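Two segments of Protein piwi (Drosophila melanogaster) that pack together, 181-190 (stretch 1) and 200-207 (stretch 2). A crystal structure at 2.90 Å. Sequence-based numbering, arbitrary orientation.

Stretch 1 (181-190) GRNLFDPRAK
Stretch 2, residues 200-207: LWPGYETS

What does the strand 200-207 meet first? Leu-200 (phi/psi -116/119) points its side chain away, and Trp-201 (-100/123, chi1 m, chi2 8°) supplies the broad surface. Pro-187 lies over one face of its six-membered ring, Pro-187 CB 3.8 Å from the centroid of the Trp-201 six-membered ring, 17° off the normal, in a CH-pi contact, while Lys-190 CB comes 3.4 Å from Trp-201 NE1.

How does the segment after the short strand hold to Pro-202? Asp-186 N donates a weak hydrogen bond to Pro-202 O at 3.4 Å, and Ala-189 O sits 3.2 Å from Pro-202 CD. Within stretch 1, Ala-189 N gives a weak hydrogen bond to Asp-186 O, 3.0 Å.

What room is there at Gly-203? Nearly fully extended (phi/psi -174/-179), it faces Phe-185 (-114/155, chi1 m) in a non-hydrogen-bonded antiparallel pair, Gly-203 CA to Phe-185 CA 4.2 Å; an ideal CB there would clash, 2.4 Å from Phe-185 CD1 and 2.5 Å from Leu-184 O.

What sets the register beyond it? Tyr-204 (-128/125, m) and Leu-184 (-118/120, mt) exchange two hydrogen bonds, Tyr-204 N to Leu-184 O and Leu-184 N to Tyr-204 O, each 2.9 Å. Glu-205 (-90/136, tt) pairs with Asn-183 (-124/144), Glu-205 CA to Asn-183 CA 4.5 Å. Thr-206 N also donates to Arg-182 O at 3.0 Å; the N-to-C directions of strands 183-185 and 200-207 lie 155° apart, near antiparallel.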

ATOM      1  N   GLY A 181     -11.460  -7.973  12.160  1.00102.95           N
ATOM      2  CA  GLY A 181     -11.760  -7.700  10.765  1.00 99.88           C
ATOM      3  C   GLY A 181     -11.647  -8.965   9.937  1.00 98.12           C
ATOM      4  O   GLY A 181     -12.352  -9.955  10.169  1.00 96.16           O
ATOM      5  N   ARG A 182     -10.742  -8.944   8.959  1.00 95.74           N
ATOM      6  CA  ARG A 182     -10.467 -10.102   8.118  1.00100.06           C
ATOM      7  C   ARG A 182      -9.150 -10.778   8.484  1.00105.71           C
ATOM      8  O   ARG A 182      -8.558 -11.468   7.647  1.00101.28           O
ATOM      9  CB  ARG A 182     -10.465  -9.699   6.644  1.00 96.60           C
ATOM     10  N   ASN A 183      -8.681 -10.599   9.717  1.00106.92           N
ATOM     11  CA  ASN A 183      -7.392 -11.114  10.155  1.00104.63           C
ATOM     12  C   ASN A 183      -7.562 -11.998  11.384  1.00 98.38           C
ATOM     13  O   ASN A 183      -8.404 -11.730  12.248  1.00 98.70           O
ATOM     14  CB  ASN A 183      -6.419  -9.970  10.467  1.00104.62           C
ATOM     15  CG  ASN A 183      -6.126  -9.104   9.253  1.00 97.84           C
ATOM     16  OD1 ASN A 183      -6.211  -9.562   8.114  1.00 96.64           O
ATOM     17  ND2 ASN A 183      -5.775  -7.847   9.495  1.00 98.54           N
ATOM     18  N   LEU A 184      -6.755 -13.055  11.448  1.00100.02           N
ATOM     19  CA  LEU A 184      -6.726 -13.978  12.576  1.00102.45           C
ATOM     20  C   LEU A 184      -5.341 -13.924  13.201  1.00101.66           C
ATOM     21  O   LEU A 184      -4.351 -14.232  12.534  1.00 96.62           O
ATOM     22  CB  LEU A 184      -7.045 -15.406  12.131  1.00102.40           C
ATOM     23  CG  LEU A 184      -8.342 -15.636  11.361  1.00109.40           C
ATOM     24  CD1 LEU A 184      -8.322 -17.009  10.715  1.00116.61           C
ATOM     25  CD2 LEU A 184      -9.528 -15.502  12.292  1.00110.78           C
ATOM     26  N   PHE A 185      -5.270 -13.551  14.474  1.00102.20           N
ATOM     27  CA  PHE A 185      -4.005 -13.452  15.181  1.00 98.43           C
ATOM     28  C   PHE A 185      -3.933 -14.482  16.299  1.00101.76           C
ATOM     29  O   PHE A 185      -4.956 -14.938  16.817  1.00105.75           O
ATOM     30  CB  PHE A 185      -3.801 -12.048  15.756  1.00 97.18           C
ATOM     31  CG  PHE A 185      -3.629 -10.989  14.708  1.00 99.14           C
ATOM     32  CD1 PHE A 185      -2.479 -10.940  13.940  1.00101.37           C
ATOM     33  CD2 PHE A 185      -4.617 -10.043  14.488  1.00102.50           C
ATOM     34  CE1 PHE A 185      -2.316  -9.971  12.971  1.00 99.63           C
ATOM     35  CE2 PHE A 185      -4.459  -9.069  13.521  1.00101.76           C
ATOM     36  CZ  PHE A 185      -3.306  -9.033  12.762  1.00 89.62           C
ATOM     37  N   ASP A 186      -2.705 -14.850  16.659  1.00107.11           N
ATOM     38  CA  ASP A 186      -2.432 -15.796  17.739  1.00106.27           C
ATOM     39  C   ASP A 186      -1.611 -15.056  18.787  1.00106.18           C
ATOM     40  O   ASP A 186      -0.372 -15.046  18.725  1.00109.54           O
ATOM     41  CB  ASP A 186      -1.700 -17.031  17.218  1.00113.99           C
ATOM     42  CG  ASP A 186      -1.969 -18.267  18.055  1.00117.09           C
ATOM     43  OD1 ASP A 186      -2.698 -18.156  19.063  1.00112.93           O
ATOM     44  OD2 ASP A 186      -1.457 -19.350  17.700  1.00115.53           O
ATOM     45  N   PRO A 187      -2.260 -14.404  19.758  1.00101.61           N
ATOM     46  CA  PRO A 187      -1.500 -13.659  20.776  1.00108.75           C
ATOM     47  C   PRO A 187      -0.649 -14.545  21.667  1.00114.38           C
ATOM     48  O   PRO A 187       0.319 -14.049  22.257  1.00113.49           O
ATOM     49  CB  PRO A 187      -2.594 -12.946  21.583  1.00107.72           C
ATOM     50  CG  PRO A 187      -3.796 -12.942  20.687  1.00109.54           C
ATOM     51  CD  PRO A 187      -3.712 -14.212  19.901  1.00106.66           C
ATOM     52  N   ARG A 188      -0.980 -15.832  21.792  1.00109.59           N
ATOM     53  CA  ARG A 188      -0.112 -16.748  22.523  1.00110.10           C
ATOM     54  C   ARG A 188       1.256 -16.842  21.862  1.00110.20           C
ATOM     55  O   ARG A 188       2.285 -16.913  22.546  1.00112.26           O
ATOM     56  CB  ARG A 188      -0.753 -18.132  22.606  1.00115.75           C
ATOM     57  CG  ARG A 188      -2.169 -18.143  23.151  1.00126.78           C
ATOM     58  CD  ARG A 188      -2.805 -19.519  22.996  1.00124.61           C
ATOM     59  NE  ARG A 188      -2.839 -19.959  21.602  1.00132.83           N
ATOM     60  CZ  ARG A 188      -2.002 -20.848  21.074  1.00121.51           C
ATOM     61  NH1 ARG A 188      -1.062 -21.404  21.825  1.00108.98           N
ATOM     62  NH2 ARG A 188      -2.108 -21.184  19.796  1.00115.01           N
ATOM     63  N   ALA A 189       1.286 -16.838  20.533  1.00104.11           N
ATOM     64  CA  ALA A 189       2.523 -16.916  19.760  1.00103.77           C
ATOM     65  C   ALA A 189       3.133 -15.546  19.502  1.00108.79           C
ATOM     66  O   ALA A 189       3.688 -15.303  18.428  1.00106.28           O
ATOM     67  CB  ALA A 189       2.260 -17.646  18.447  1.00 99.49           C
ATOM     68  N   LYS A 190       3.043 -14.630  20.463  1.00108.26           N
ATOM     69  CA  LYS A 190       3.631 -13.312  20.285  1.00107.64           C
ATOM     70  C   LYS A 190       5.151 -13.412  20.259  1.00106.46           C
ATOM     71  O   LYS A 190       5.750 -14.231  20.961  1.00109.27           O
ATOM     72  CB  LYS A 190       3.186 -12.368  21.402  1.00112.33           C
ATOM     73  CG  LYS A 190       3.710 -12.731  22.783  1.00112.30           C
ATOM     74  CD  LYS A 190       3.654 -11.541  23.725  1.00116.08           C
ATOM     75  CE  LYS A 190       4.431 -11.810  25.003  1.00110.13           C
ATOM     76  NZ  LYS A 190       4.577 -10.584  25.835  1.00111.67           N
ATOM     77  N   LEU A 200       5.453  -8.350  18.197  1.00107.66           N
ATOM     78  CA  LEU A 200       4.980  -8.660  16.855  1.00101.93           C
ATOM     79  C   LEU A 200       4.134  -9.923  16.928  1.00102.87           C
ATOM     80  O   LEU A 200       4.634 -10.986  17.311  1.00107.42           O
ATOM     81  CB  LEU A 200       6.161  -8.844  15.896  1.00 98.08           C
ATOM     82  CG  LEU A 200       5.971  -9.036  14.386  1.00 97.85           C
ATOM     83  CD1 LEU A 200       7.261  -8.683  13.665  1.00 94.72           C
ATOM     84  CD2 LEU A 200       5.557 -10.458  14.032  1.00102.50           C
ATOM     85  N   TRP A 201       2.860  -9.809  16.555  1.00105.19           N
ATOM     86  CA  TRP A 201       1.955 -10.947  16.566  1.00100.07           C
ATOM     87  C   TRP A 201       1.812 -11.492  15.157  1.00 94.20           C
ATOM     88  O   TRP A 201       1.440 -10.735  14.243  1.00101.54           O
ATOM     89  CB  TRP A 201       0.590 -10.546  17.115  1.00101.59           C
ATOM     90  CG  TRP A 201       0.608 -10.140  18.560  1.00111.25           C
ATOM     91  CD1 TRP A 201       1.707  -9.958  19.349  1.00116.79           C
ATOM     92  CD2 TRP A 201      -0.529  -9.873  19.390  1.00116.93           C
ATOM     93  NE1 TRP A 201       1.325  -9.591  20.617  1.00122.73           N
ATOM     94  CE2 TRP A 201      -0.043  -9.531  20.668  1.00119.03           C
ATOM     95  CE3 TRP A 201      -1.910  -9.888  19.176  1.00114.39           C
ATOM     96  CZ2 TRP A 201      -0.889  -9.209  21.726  1.00114.28           C
ATOM     97  CZ3 TRP A 201      -2.749  -9.567  20.228  1.00113.65           C
ATOM     98  CH2 TRP A 201      -2.235  -9.232  21.487  1.00115.70           C
ATOM     99  N   PRO A 202       2.105 -12.769  14.926  1.00 93.94           N
ATOM    100  CA  PRO A 202       1.840 -13.360  13.614  1.00 93.08           C
ATOM    101  C   PRO A 202       0.353 -13.613  13.427  1.00 98.22           C
ATOM    102  O   PRO A 202      -0.417 -13.720  14.384  1.00 95.82           O
ATOM    103  CB  PRO A 202       2.626 -14.674  13.654  1.00 89.07           C
ATOM    104  CG  PRO A 202       2.630 -15.041  15.103  1.00 93.59           C
ATOM    105  CD  PRO A 202       2.707 -13.738  15.859  1.00 99.48           C
ATOM    106  N   GLY A 203      -0.047 -13.708  12.165  1.00 93.70           N
ATOM    107  CA  GLY A 203      -1.446 -13.937  11.874  1.00 92.46           C
ATOM    108  C   GLY A 203      -1.660 -14.167  10.396  1.00 94.72           C
ATOM    109  O   GLY A 203      -0.725 -14.151   9.593  1.00 97.57           O
ATOM    110  N   TYR A 204      -2.928 -14.360  10.051  1.00 97.53           N
ATOM    111  CA  TYR A 204      -3.337 -14.714   8.701  1.00 95.04           C
ATOM    112  C   TYR A 204      -4.418 -13.758   8.226  1.00100.02           C
ATOM    113  O   TYR A 204      -5.440 -13.582   8.899  1.00 97.02           O
ATOM    114  CB  TYR A 204      -3.833 -16.163   8.650  1.00 89.73           C
ATOM    115  CG  TYR A 204      -2.801 -17.167   9.115  1.00 91.35           C
ATOM    116  CD1 TYR A 204      -1.876 -17.701   8.228  1.00 94.80           C
ATOM    117  CD2 TYR A 204      -2.746 -17.572  10.441  1.00 98.55           C
ATOM    118  CE1 TYR A 204      -0.929 -18.613   8.649  1.00 90.29           C
ATOM    119  CE2 TYR A 204      -1.802 -18.485  10.869  1.00 92.50           C
ATOM    120  CZ  TYR A 204      -0.897 -19.003   9.969  1.00 91.27           C
ATOM    121  OH  TYR A 204       0.045 -19.913  10.390  1.00107.65           O
ATOM    122  N   GLU A 205      -4.175 -13.131   7.079  1.00101.30           N
ATOM    123  CA  GLU A 205      -5.157 -12.299   6.402  1.00 95.98           C
ATOM    124  C   GLU A 205      -5.957 -13.162   5.437  1.00 94.19           C
ATOM    125  O   GLU A 205      -5.391 -13.982   4.708  1.00 93.68           O
ATOM    126  CB  GLU A 205      -4.466 -11.160   5.652  1.00 96.89           C
ATOM    127  CG  GLU A 205      -5.403 -10.145   5.028  1.00106.68           C
ATOM    128  CD  GLU A 205      -4.656  -9.013   4.348  1.00112.84           C
ATOM    129  OE1 GLU A 205      -5.146  -8.509   3.319  1.00110.37           O
ATOM    130  OE2 GLU A 205      -3.574  -8.632   4.843  1.00116.28           O
ATOM    131  N   THR A 206      -7.273 -12.970   5.435  1.00 97.19           N
ATOM    132  CA  THR A 206      -8.192 -13.848   4.730  1.00 93.34           C
ATOM    133  C   THR A 206      -9.015 -13.059   3.719  1.00 96.94           C
ATOM    134  O   THR A 206      -9.345 -11.890   3.941  1.00 99.39           O
ATOM    135  CB  THR A 206      -9.127 -14.557   5.719  1.00 95.49           C
ATOM    136  OG1 THR A 206      -8.430 -14.793   6.948  1.00111.55           O
ATOM    137  CG2 THR A 206      -9.578 -15.884   5.158  1.00 92.60           C
ATOM    138  N   SER A 207      -9.341 -13.707   2.601  1.00 93.13           N
ATOM    139  CA  SER A 207     -10.181 -13.084   1.586  1.00 96.17           C
ATOM    140  C   SER A 207     -10.961 -14.160   0.845  1.00102.15           C
ATOM    141  O   SER A 207     -10.597 -15.338   0.858  1.00104.81           O
ATOM    142  CB  SER A 207      -9.353 -12.241   0.608  1.00 99.95           C
ATOM    143  OG  SER A 207      -8.346 -13.017  -0.018  1.00107.84           O
TER